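Local coordinates for histidyl-trna synthetase (Thermus thermophilus, PDB 1H4V) that catalyses the ATP-dependent attachment of L-histidine to tRNA(His), releasing AMP and diphosphate, and works as a homodimer, at the interface of chains A and B. Coordinates in Å, arbitrary orientation; residue numbers count along the deposited sequence, not the author numbering. Chains: chain A/B, Histidyl-trna synthetase.

The four contacts are parts of the two-fold interface of the homodimer, and each has a twin with the chains exchanged. All distances here run between the centres of their C-alpha atoms. Contacts 1 and 3, about 28 Å apart, join catalytic regions and both use Asp11, B:Asp11 in contact 1 and A:Asp11 in contact 3. Contacts 2 and 4, about 9 Å apart, share A:Ile138 and B:Phe345 and set helix 338-351 of the chain B anticodon-binding domain against chain A, so that with their twins each anticodon-binding domain is tied to its partner's catalytic region. Contact 2 lies about 20 Å from contact 1.

Contact 1: the interface of chains A and B. Residues chain A 39, 88-89, 92-93, 95, 98; chain B 11, 13.
B:Asp11, in the N-terminal segment of one class II synthetase subunit, reaches tip to tip toward A:Arg88 on helix 83-92 of the other. Starting at its root, B:Asp11 CB packs against the A:Leu39 methyl CD2 at 3.9 Å. Beyond it the carboxylate carbon CG faces the methyl of A:Ala89 and the guanidinium. The oxygens divide the work. OD1 takes the N-H of A:Arg88 NH2 at 2.8 Å, and OD2 that of A:Arg88 NH1, also 2.8 Å. Both use their syn lone pairs in an end-on grip, with the guanidinium and carboxylate planes 8° apart. OD2 has its anti lone pair left for A:His93 NE2, 2.9 Å away and in the imidazole plane, so two donors hold this oxygen. Within chain A, A:Glu92 OE1 meets A:Arg88 NH1 at 3.0 Å in a salt bridge that probably steadies the guanidinium. B:Phe13, its CG set between the backbone N and the carbonyl carbon (chi1 65°), turns its rim onto a face of the A:His93 ring. The planes stand 69° apart, and B:Phe13 CE2 comes 3.6 Å from A:His93 CD2. On that rim, CD2 touches A:Leu39 CD2 at 3.8 Å, and CE1 meets the indole edge at A:Trp98 CH2, 3.9 Å away.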
# COMPACT_ATOMS: atom_id res chain seq x y z
N LEU A 39 1.66 -6.68 9.08
CA LEU A 39 2.99 -6.10 9.21
C LEU A 39 3.44 -5.51 7.86
O LEU A 39 3.27 -6.14 6.81
CB LEU A 39 3.95 -7.18 9.68
CG LEU A 39 5.47 -7.01 9.83
CD1 LEU A 39 6.06 -6.81 8.46
CD2 LEU A 39 5.81 -5.85 10.75
N ARG A 88 13.08 -11.07 9.86
CA ARG A 88 13.96 -10.01 10.32
C ARG A 88 13.20 -9.07 11.25
O ARG A 88 13.77 -8.51 12.19
CB ARG A 88 14.52 -9.24 9.12
CG ARG A 88 15.65 -8.24 9.42
CD ARG A 88 15.11 -6.93 9.98
NE ARG A 88 14.16 -6.32 9.07
CZ ARG A 88 13.17 -5.51 9.45
NH1 ARG A 88 13.01 -5.22 10.73
NH2 ARG A 88 12.34 -5.02 8.55
N ALA A 89 11.90 -8.91 11.01
CA ALA A 89 11.07 -8.06 11.85
C ALA A 89 10.74 -8.76 13.17
O ALA A 89 10.73 -8.12 14.23
CB ALA A 89 9.78 -7.67 11.11
N GLU A 92 13.86 -8.28 15.19
CA GLU A 92 14.08 -6.91 15.63
C GLU A 92 13.17 -6.45 16.76
O GLU A 92 13.61 -5.75 17.67
CB GLU A 92 13.95 -5.94 14.44
CG GLU A 92 14.39 -4.52 14.74
CD GLU A 92 14.45 -3.62 13.52
OE1 GLU A 92 15.05 -4.03 12.50
OE2 GLU A 92 13.90 -2.50 13.57
N HIS A 93 11.91 -6.87 16.72
CA HIS A 93 10.96 -6.44 17.74
C HIS A 93 10.76 -7.40 18.90
O HIS A 93 9.83 -7.22 19.69
CB HIS A 93 9.63 -6.10 17.07
CG HIS A 93 9.76 -5.03 16.04
ND1 HIS A 93 10.02 -3.71 16.36
CD2 HIS A 93 9.79 -5.09 14.68
CE1 HIS A 93 10.20 -3.01 15.26
NE2 HIS A 93 10.07 -3.83 14.22
N MET A 95 9.67 -10.45 19.03
CA MET A 95 8.38 -11.12 19.02
C MET A 95 8.51 -12.50 19.66
O MET A 95 7.50 -13.16 19.92
CB MET A 95 7.84 -11.23 17.59
CG MET A 95 7.48 -9.90 16.96
SD MET A 95 6.75 -10.05 15.30
CE MET A 95 6.63 -8.33 14.79
N TRP A 98 6.46 -12.80 22.64
CA TRP A 98 5.01 -12.87 22.50
C TRP A 98 4.51 -14.31 22.60
O TRP A 98 5.30 -15.25 22.52
CB TRP A 98 4.58 -12.32 21.14
CG TRP A 98 4.91 -10.90 20.92
CD1 TRP A 98 5.53 -10.05 21.79
CD2 TRP A 98 4.63 -10.14 19.75
NE1 TRP A 98 5.65 -8.80 21.23
CE2 TRP A 98 5.10 -8.83 19.96
CE3 TRP A 98 4.02 -10.44 18.52
CZ2 TRP A 98 4.99 -7.82 19.02
CZ3 TRP A 98 3.90 -9.43 17.57
CH2 TRP A 98 4.39 -8.14 17.83
N ASP B 11 9.40 -0.82 10.41
CA ASP B 11 8.25 -1.68 10.21
C ASP B 11 7.06 -0.98 10.82
O ASP B 11 7.19 -0.27 11.81
CB ASP B 11 8.43 -3.01 10.93
CG ASP B 11 9.64 -3.76 10.48
OD1 ASP B 11 9.82 -3.89 9.25
OD2 ASP B 11 10.42 -4.21 11.34
N PHE B 13 3.31 -1.79 12.35
CA PHE B 13 2.37 -2.80 12.80
C PHE B 13 1.69 -2.27 14.05
O PHE B 13 2.07 -1.21 14.54
CB PHE B 13 3.09 -4.14 13.06
CG PHE B 13 4.10 -4.10 14.18
CD1 PHE B 13 3.72 -4.41 15.48
CD2 PHE B 13 5.44 -3.82 13.91
CE1 PHE B 13 4.66 -4.45 16.51
CE2 PHE B 13 6.39 -3.85 14.94
CZ PHE B 13 6.00 -4.17 16.24

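Contact 2: the interface of chains A and B. Residues chain A 33-34, 103, 138, 142, 146; chain B 345, 349, 352, 358-359.
B:Arg352 of the anticodon-binding domain crosses A:Glu142 at about a right angle, on the flank of the partner's class II catalytic region. The guanidinium and carboxylate planes are 29° apart, and B:Arg352 NH1 gives a salt-bridging hydrogen bond to A:Glu142 OE1 at 3.0 Å, on the anti side but tilted from the carboxylate plane. The same NH1 is tied back within its own chain to B:Glu349 OE2 at 3.1 Å, which helps keep the guanidinium from turning. A:Ala34 lays its methyl CB over the centre of one guanidinium face, 3.5 Å from B:Arg352 CZ. A:Glu142 runs out extended, CG anti to the backbone N (chi1 -180°). Its other oxygen, OE2, is gripped side-on by A:Arg103 through NE, at 2.8 Å, and NH2, so guanidinium groups from both chains flank the carboxylate and probably favour its charged form. The B:Tyr359 hydroxyl comes tip to tip toward OE1, though that bond is weak. A water lies 2.7 Å from A:Arg103 NH2 and 2.8 Å from the carbonyl B:Tyr359 O, linking the chains. B:Phe345 stands 88° to the A:Glu142 carboxylate and presses CE1 against A:Glu142 CB at 3.7 Å. A:Ile138 CG2 sits over the rim of that ring, 3.9 Å from B:Phe345 CG.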
# COMPACT_ATOMS: atom_id res chain seq x y z
N ALA A 33 -8.76 -13.27 10.49
CA ALA A 33 -9.77 -14.06 11.21
C ALA A 33 -9.04 -15.23 11.84
O ALA A 33 -9.54 -15.83 12.80
CB ALA A 33 -10.83 -14.56 10.25
N ALA A 34 -7.87 -15.57 11.30
CA ALA A 34 -7.09 -16.68 11.85
C ALA A 34 -6.02 -16.17 12.80
O ALA A 34 -5.10 -16.90 13.17
CB ALA A 34 -6.47 -17.48 10.74
N ARG A 103 1.63 -15.12 14.32
CA ARG A 103 1.15 -15.18 12.96
C ARG A 103 1.19 -13.79 12.35
O ARG A 103 0.66 -12.83 12.91
CB ARG A 103 -0.28 -15.75 12.93
CG ARG A 103 -0.38 -17.23 13.34
CD ARG A 103 -1.80 -17.74 13.14
NE ARG A 103 -1.99 -19.14 13.54
CZ ARG A 103 -2.02 -19.56 14.80
NH1 ARG A 103 -1.87 -18.70 15.81
NH2 ARG A 103 -2.24 -20.84 15.06
N ILE A 138 0.15 -28.76 13.00
CA ILE A 138 -1.13 -28.12 12.84
C ILE A 138 -0.92 -26.81 12.07
O ILE A 138 -1.73 -26.44 11.23
CB ILE A 138 -1.79 -27.82 14.23
CG1 ILE A 138 -2.44 -29.10 14.76
CG2 ILE A 138 -2.82 -26.71 14.11
CD1 ILE A 138 -2.93 -29.01 16.21
N GLU A 142 -2.61 -25.50 8.57
CA GLU A 142 -3.31 -24.21 8.61
C GLU A 142 -2.82 -23.30 7.49
O GLU A 142 -3.62 -22.63 6.84
CB GLU A 142 -3.11 -23.55 9.97
CG GLU A 142 -3.79 -22.21 10.12
CD GLU A 142 -3.80 -21.72 11.57
OE1 GLU A 142 -4.90 -21.58 12.15
OE2 GLU A 142 -2.71 -21.47 12.12
N LEU A 146 -5.32 -21.96 4.81
CA LEU A 146 -5.47 -20.51 4.72
C LEU A 146 -5.25 -20.00 3.29
O LEU A 146 -5.98 -19.13 2.82
CB LEU A 146 -4.49 -19.80 5.67
CG LEU A 146 -4.87 -19.72 7.15
CD1 LEU A 146 -3.81 -18.93 7.89
CD2 LEU A 146 -6.23 -19.04 7.31
N PHE B 345 -8.68 -26.67 16.31
CA PHE B 345 -8.28 -26.14 15.02
C PHE B 345 -9.38 -26.42 14.00
O PHE B 345 -9.75 -25.53 13.24
CB PHE B 345 -6.95 -26.79 14.60
CG PHE B 345 -6.62 -26.63 13.14
CD1 PHE B 345 -6.58 -25.37 12.54
CD2 PHE B 345 -6.28 -27.75 12.38
CE1 PHE B 345 -6.19 -25.23 11.20
CE2 PHE B 345 -5.89 -27.61 11.03
CZ PHE B 345 -5.85 -26.35 10.45
N GLU B 349 -11.52 -23.50 12.16
CA GLU B 349 -11.53 -23.42 10.70
C GLU B 349 -12.94 -23.48 10.13
O GLU B 349 -13.22 -22.88 9.09
CB GLU B 349 -10.68 -24.54 10.10
CG GLU B 349 -9.33 -24.07 9.56
CD GLU B 349 -9.48 -22.98 8.50
OE1 GLU B 349 -10.20 -23.22 7.50
OE2 GLU B 349 -8.87 -21.89 8.65
N ARG B 352 -14.36 -19.86 10.43
CA ARG B 352 -13.71 -18.79 9.66
C ARG B 352 -14.13 -18.85 8.20
O ARG B 352 -14.49 -19.91 7.70
CB ARG B 352 -12.19 -18.95 9.68
CG ARG B 352 -11.52 -18.95 11.01
CD ARG B 352 -10.18 -19.66 10.87
NE ARG B 352 -9.39 -19.56 12.07
CZ ARG B 352 -8.21 -20.13 12.24
NH1 ARG B 352 -7.66 -20.84 11.26
NH2 ARG B 352 -7.56 -19.95 13.39
N GLU B 358 -9.92 -18.13 17.19
CA GLU B 358 -8.56 -18.54 17.46
C GLU B 358 -8.52 -19.66 18.48
O GLU B 358 -9.52 -19.97 19.12
CB GLU B 358 -7.74 -17.33 17.93
CG GLU B 358 -7.58 -16.28 16.84
CD GLU B 358 -6.89 -15.01 17.33
OE1 GLU B 358 -5.76 -15.11 17.86
OE2 GLU B 358 -7.47 -13.92 17.16
N TYR B 359 -7.36 -20.27 18.64
CA TYR B 359 -7.23 -21.38 19.57
C TYR B 359 -5.81 -21.50 20.11
O TYR B 359 -4.86 -21.07 19.46
CB TYR B 359 -7.61 -22.67 18.84
CG TYR B 359 -6.74 -22.92 17.62
CD1 TYR B 359 -5.48 -23.50 17.75
CD2 TYR B 359 -7.15 -22.51 16.35
CE1 TYR B 359 -4.64 -23.64 16.66
CE2 TYR B 359 -6.32 -22.66 15.25
CZ TYR B 359 -5.06 -23.22 15.41
OH TYR B 359 -4.21 -23.32 14.33
O HOH W 1 -2.66 -21.01 17.72

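Contact 3: the interface of chains A and B. Residues chain A 5-6, 9-11, 123; chain B 40-44.
The N-terminal loop of chain A, residues 5 to 11, and the start of strand 123-132 close on the loop of chain B that runs through residues 40 to 43 into strand 44-46. This chain B stretch belongs to motif 1 of the class II synthetases, whose conserved proline, B:Pro42, is packed into the dimer interface. Its ring carbon CG lies 3.6 Å from the hydroxyl A:Thr9 OG1, the two side chains crossing at about a right angle, while CD comes 3.4 Å from the carboxylate oxygen A:Asp11 OD1. A:Thr9 turns its methyl the other way, CG2 touching B:Phe44 CE1 at 3.7 Å. A:Gln123 reaches over from strand 123-132 with CG anti to the backbone N (chi1 -179°) and the chain extended beyond. Its amide oxygen OE1 accepts the backbone N-H of B:Ile43 at 3.0 Å; the bond is nearly straight, 168° at the hydrogen, and falls on a lone pair in the amide plane. The amide NE2 meets a water at 3.1 Å that also contacts the carbonyl B:Thr41 O. A second water joins A:Lys10 O to B:Val40 O. A third water links the chains beside the proline, its oxygen 2.8 Å from A:Thr9 OG1 and 3.0 Å from B:Phe44 O.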
# COMPACT_ATOMS: atom_id res chain seq x y z
N ALA A 5 6.51 4.34 -17.91
CA ALA A 5 6.82 3.49 -16.77
C ALA A 5 7.82 2.45 -17.27
O ALA A 5 7.64 1.90 -18.35
CB ALA A 5 5.54 2.80 -16.26
N VAL A 6 8.87 2.22 -16.50
CA VAL A 6 9.90 1.25 -16.85
C VAL A 6 9.27 -0.11 -17.13
O VAL A 6 8.31 -0.50 -16.47
CB VAL A 6 10.89 1.08 -15.70
CG1 VAL A 6 11.98 0.10 -16.10
CG2 VAL A 6 11.48 2.44 -15.33
N THR A 9 6.95 -2.79 -14.99
CA THR A 9 6.21 -2.04 -13.99
C THR A 9 5.02 -1.37 -14.67
O THR A 9 4.99 -1.25 -15.89
CB THR A 9 7.07 -0.94 -13.35
OG1 THR A 9 7.25 0.14 -14.28
CG2 THR A 9 8.43 -1.51 -12.96
N LYS A 10 4.04 -0.92 -13.90
CA LYS A 10 2.89 -0.27 -14.49
C LYS A 10 2.01 0.43 -13.46
O LYS A 10 1.98 0.05 -12.29
CB LYS A 10 2.04 -1.29 -15.26
CG LYS A 10 1.48 -2.40 -14.39
CD LYS A 10 0.59 -3.34 -15.20
CE LYS A 10 -0.60 -2.60 -15.79
NZ LYS A 10 -1.39 -3.47 -16.71
N ASP A 11 1.30 1.46 -13.91
CA ASP A 11 0.41 2.20 -13.05
C ASP A 11 -0.83 1.36 -12.85
O ASP A 11 -1.23 0.63 -13.76
CB ASP A 11 -0.02 3.52 -13.69
CG ASP A 11 1.14 4.41 -14.01
OD1 ASP A 11 1.99 4.60 -13.12
OD2 ASP A 11 1.21 4.91 -15.14
N GLN A 123 8.24 -5.50 -11.08
CA GLN A 123 7.62 -5.05 -9.84
C GLN A 123 6.28 -5.77 -9.80
O GLN A 123 5.45 -5.59 -10.69
CB GLN A 123 7.34 -3.54 -9.75
CG GLN A 123 6.71 -3.19 -8.37
CD GLN A 123 6.39 -1.71 -8.12
OE1 GLN A 123 7.19 -0.83 -8.42
NE2 GLN A 123 5.23 -1.45 -7.54
N VAL B 40 -1.92 4.42 -8.56
CA VAL B 40 -0.73 3.91 -7.89
C VAL B 40 0.40 3.80 -8.93
O VAL B 40 0.29 3.02 -9.88
CB VAL B 40 -0.94 2.51 -7.26
CG1 VAL B 40 0.35 2.06 -6.58
CG2 VAL B 40 -2.09 2.53 -6.24
N THR B 41 1.46 4.59 -8.77
CA THR B 41 2.58 4.52 -9.71
C THR B 41 3.64 3.58 -9.17
O THR B 41 3.58 3.16 -8.01
CB THR B 41 3.22 5.90 -9.93
OG1 THR B 41 3.80 6.37 -8.70
CG2 THR B 41 2.18 6.89 -10.40
N PRO B 42 4.62 3.22 -10.00
CA PRO B 42 5.68 2.32 -9.54
C PRO B 42 6.59 2.93 -8.48
O PRO B 42 6.69 4.15 -8.34
CB PRO B 42 6.43 1.99 -10.83
CG PRO B 42 5.35 2.05 -11.87
CD PRO B 42 4.64 3.32 -11.47
N ILE B 43 7.25 2.06 -7.73
CA ILE B 43 8.18 2.49 -6.69
C ILE B 43 9.39 3.20 -7.31
O ILE B 43 9.96 4.11 -6.71
CB ILE B 43 8.65 1.28 -5.86
CG1 ILE B 43 7.45 0.67 -5.10
CG2 ILE B 43 9.77 1.68 -4.95
CD1 ILE B 43 6.84 1.57 -4.03
N PHE B 44 9.80 2.78 -8.50
CA PHE B 44 10.93 3.42 -9.17
C PHE B 44 10.59 3.75 -10.62
O PHE B 44 9.68 3.16 -11.21
CB PHE B 44 12.19 2.55 -9.11
CG PHE B 44 12.04 1.17 -9.71
CD1 PHE B 44 11.83 1.00 -11.07
CD2 PHE B 44 12.14 0.04 -8.90
CE1 PHE B 44 11.72 -0.29 -11.63
CE2 PHE B 44 12.03 -1.24 -9.44
CZ PHE B 44 11.82 -1.41 -10.81
O HOH W 2 3.90 1.22 -6.54
O HOH W 3 8.28 2.67 -13.80
O HOH W 4 2.08 0.88 -9.76

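Contact 4: the interface of chains A and B. Residues chain A 138, 141, 243, 246-247; chain B 342, 345-346.
Helix 231-246 of chain A, with A:Leu247 just past its end, and helix 137-153 pack against helix 338-351 of chain B, which belongs to the anticodon-binding domain of this class II synthetase. B:Tyr346 is the hub. Its CG is anti to the carbonyl carbon (chi1 -58°), and the ring projects so that the phenol OH meets A:His243 at the edge of its imidazole. The bond from B:Tyr346 OH to A:His243 ND1 is 2.6 Å long and lies in the imidazole plane; the coordinates do not tell donor from acceptor. A:Arg246 covers one face of the phenol ring, its methylene CG 3.4 Å from the ring centroid in a CH-pi contact. Its chain bends at chi2 (66°) and swings the guanidinium round to the CD1 edge of the ring, which lies over one of its faces, the planes 61° apart; the approach of NH1 there is too close to be trusted. The carbonyl B:Ala342 O, one helical turn earlier, lies over the other phenol face, too tight to be read as a bond. A:Leu247 splits its two methyls: CD1 presses on B:Phe345 CE2 at 3.4 Å, and CD2 lies 4.0 Å from B:Tyr346 CD2. A:Ile138 CD1 touches B:Ala342 CA at 3.9 Å.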
# COMPACT_ATOMS: atom_id res chain seq x y z
N ILE A 138 0.15 -28.76 13.00
CA ILE A 138 -1.13 -28.12 12.84
C ILE A 138 -0.92 -26.81 12.07
O ILE A 138 -1.73 -26.44 11.23
CB ILE A 138 -1.79 -27.82 14.23
CG1 ILE A 138 -2.44 -29.10 14.76
CG2 ILE A 138 -2.82 -26.71 14.11
CD1 ILE A 138 -2.93 -29.01 16.21
N ALA A 141 -0.70 -27.41 8.22
CA ALA A 141 -2.01 -27.66 7.63
C ALA A 141 -2.79 -26.34 7.56
O ALA A 141 -3.53 -26.10 6.61
CB ALA A 141 -2.77 -28.70 8.45
N HIS A 243 -4.58 -33.77 8.93
CA HIS A 243 -5.36 -32.56 9.13
C HIS A 243 -6.11 -32.09 7.89
O HIS A 243 -7.28 -31.72 7.98
CB HIS A 243 -4.47 -31.43 9.66
CG HIS A 243 -3.87 -31.71 11.00
ND1 HIS A 243 -4.58 -32.32 12.01
CD2 HIS A 243 -2.63 -31.49 11.48
CE1 HIS A 243 -3.80 -32.47 13.07
NE2 HIS A 243 -2.61 -31.97 12.77
N ARG A 246 -9.09 -34.25 7.25
CA ARG A 246 -10.10 -33.87 8.23
C ARG A 246 -10.76 -32.52 7.91
O ARG A 246 -11.87 -32.24 8.35
CB ARG A 246 -9.45 -33.85 9.61
CG ARG A 246 -10.40 -33.64 10.75
CD ARG A 246 -11.37 -34.80 10.92
NE ARG A 246 -12.36 -34.47 11.94
CZ ARG A 246 -12.12 -34.49 13.25
NH1 ARG A 246 -10.92 -34.84 13.70
NH2 ARG A 246 -13.06 -34.10 14.10
N LEU A 247 -10.07 -31.68 7.14
CA LEU A 247 -10.61 -30.37 6.77
C LEU A 247 -11.20 -30.38 5.37
O LEU A 247 -11.53 -29.34 4.82
CB LEU A 247 -9.52 -29.31 6.86
CG LEU A 247 -9.14 -28.93 8.29
CD1 LEU A 247 -7.80 -28.23 8.32
CD2 LEU A 247 -10.24 -28.06 8.87
N ALA B 342 -6.14 -30.44 18.08
CA ALA B 342 -6.50 -30.58 16.67
C ALA B 342 -7.97 -30.27 16.46
O ALA B 342 -8.35 -29.61 15.48
CB ALA B 342 -6.20 -31.99 16.20
N PHE B 345 -8.68 -26.67 16.31
CA PHE B 345 -8.28 -26.14 15.02
C PHE B 345 -9.38 -26.42 14.00
O PHE B 345 -9.75 -25.53 13.24
CB PHE B 345 -6.95 -26.79 14.60
CG PHE B 345 -6.62 -26.63 13.14
CD1 PHE B 345 -6.58 -25.37 12.54
CD2 PHE B 345 -6.28 -27.75 12.38
CE1 PHE B 345 -6.19 -25.23 11.20
CE2 PHE B 345 -5.89 -27.61 11.03
CZ PHE B 345 -5.85 -26.35 10.45
N TYR B 346 -9.91 -27.63 14.00
CA TYR B 346 -10.97 -28.00 13.05
C TYR B 346 -12.21 -27.16 13.25
O TYR B 346 -12.85 -26.75 12.29
CB TYR B 346 -11.35 -29.47 13.20
CG TYR B 346 -10.19 -30.42 13.00
CD1 TYR B 346 -10.17 -31.66 13.63
CD2 TYR B 346 -9.11 -30.07 12.19
CE1 TYR B 346 -9.10 -32.53 13.47
CE2 TYR B 346 -8.04 -30.94 12.01
CZ TYR B 346 -8.04 -32.17 12.65
OH TYR B 346 -6.99 -33.04 12.48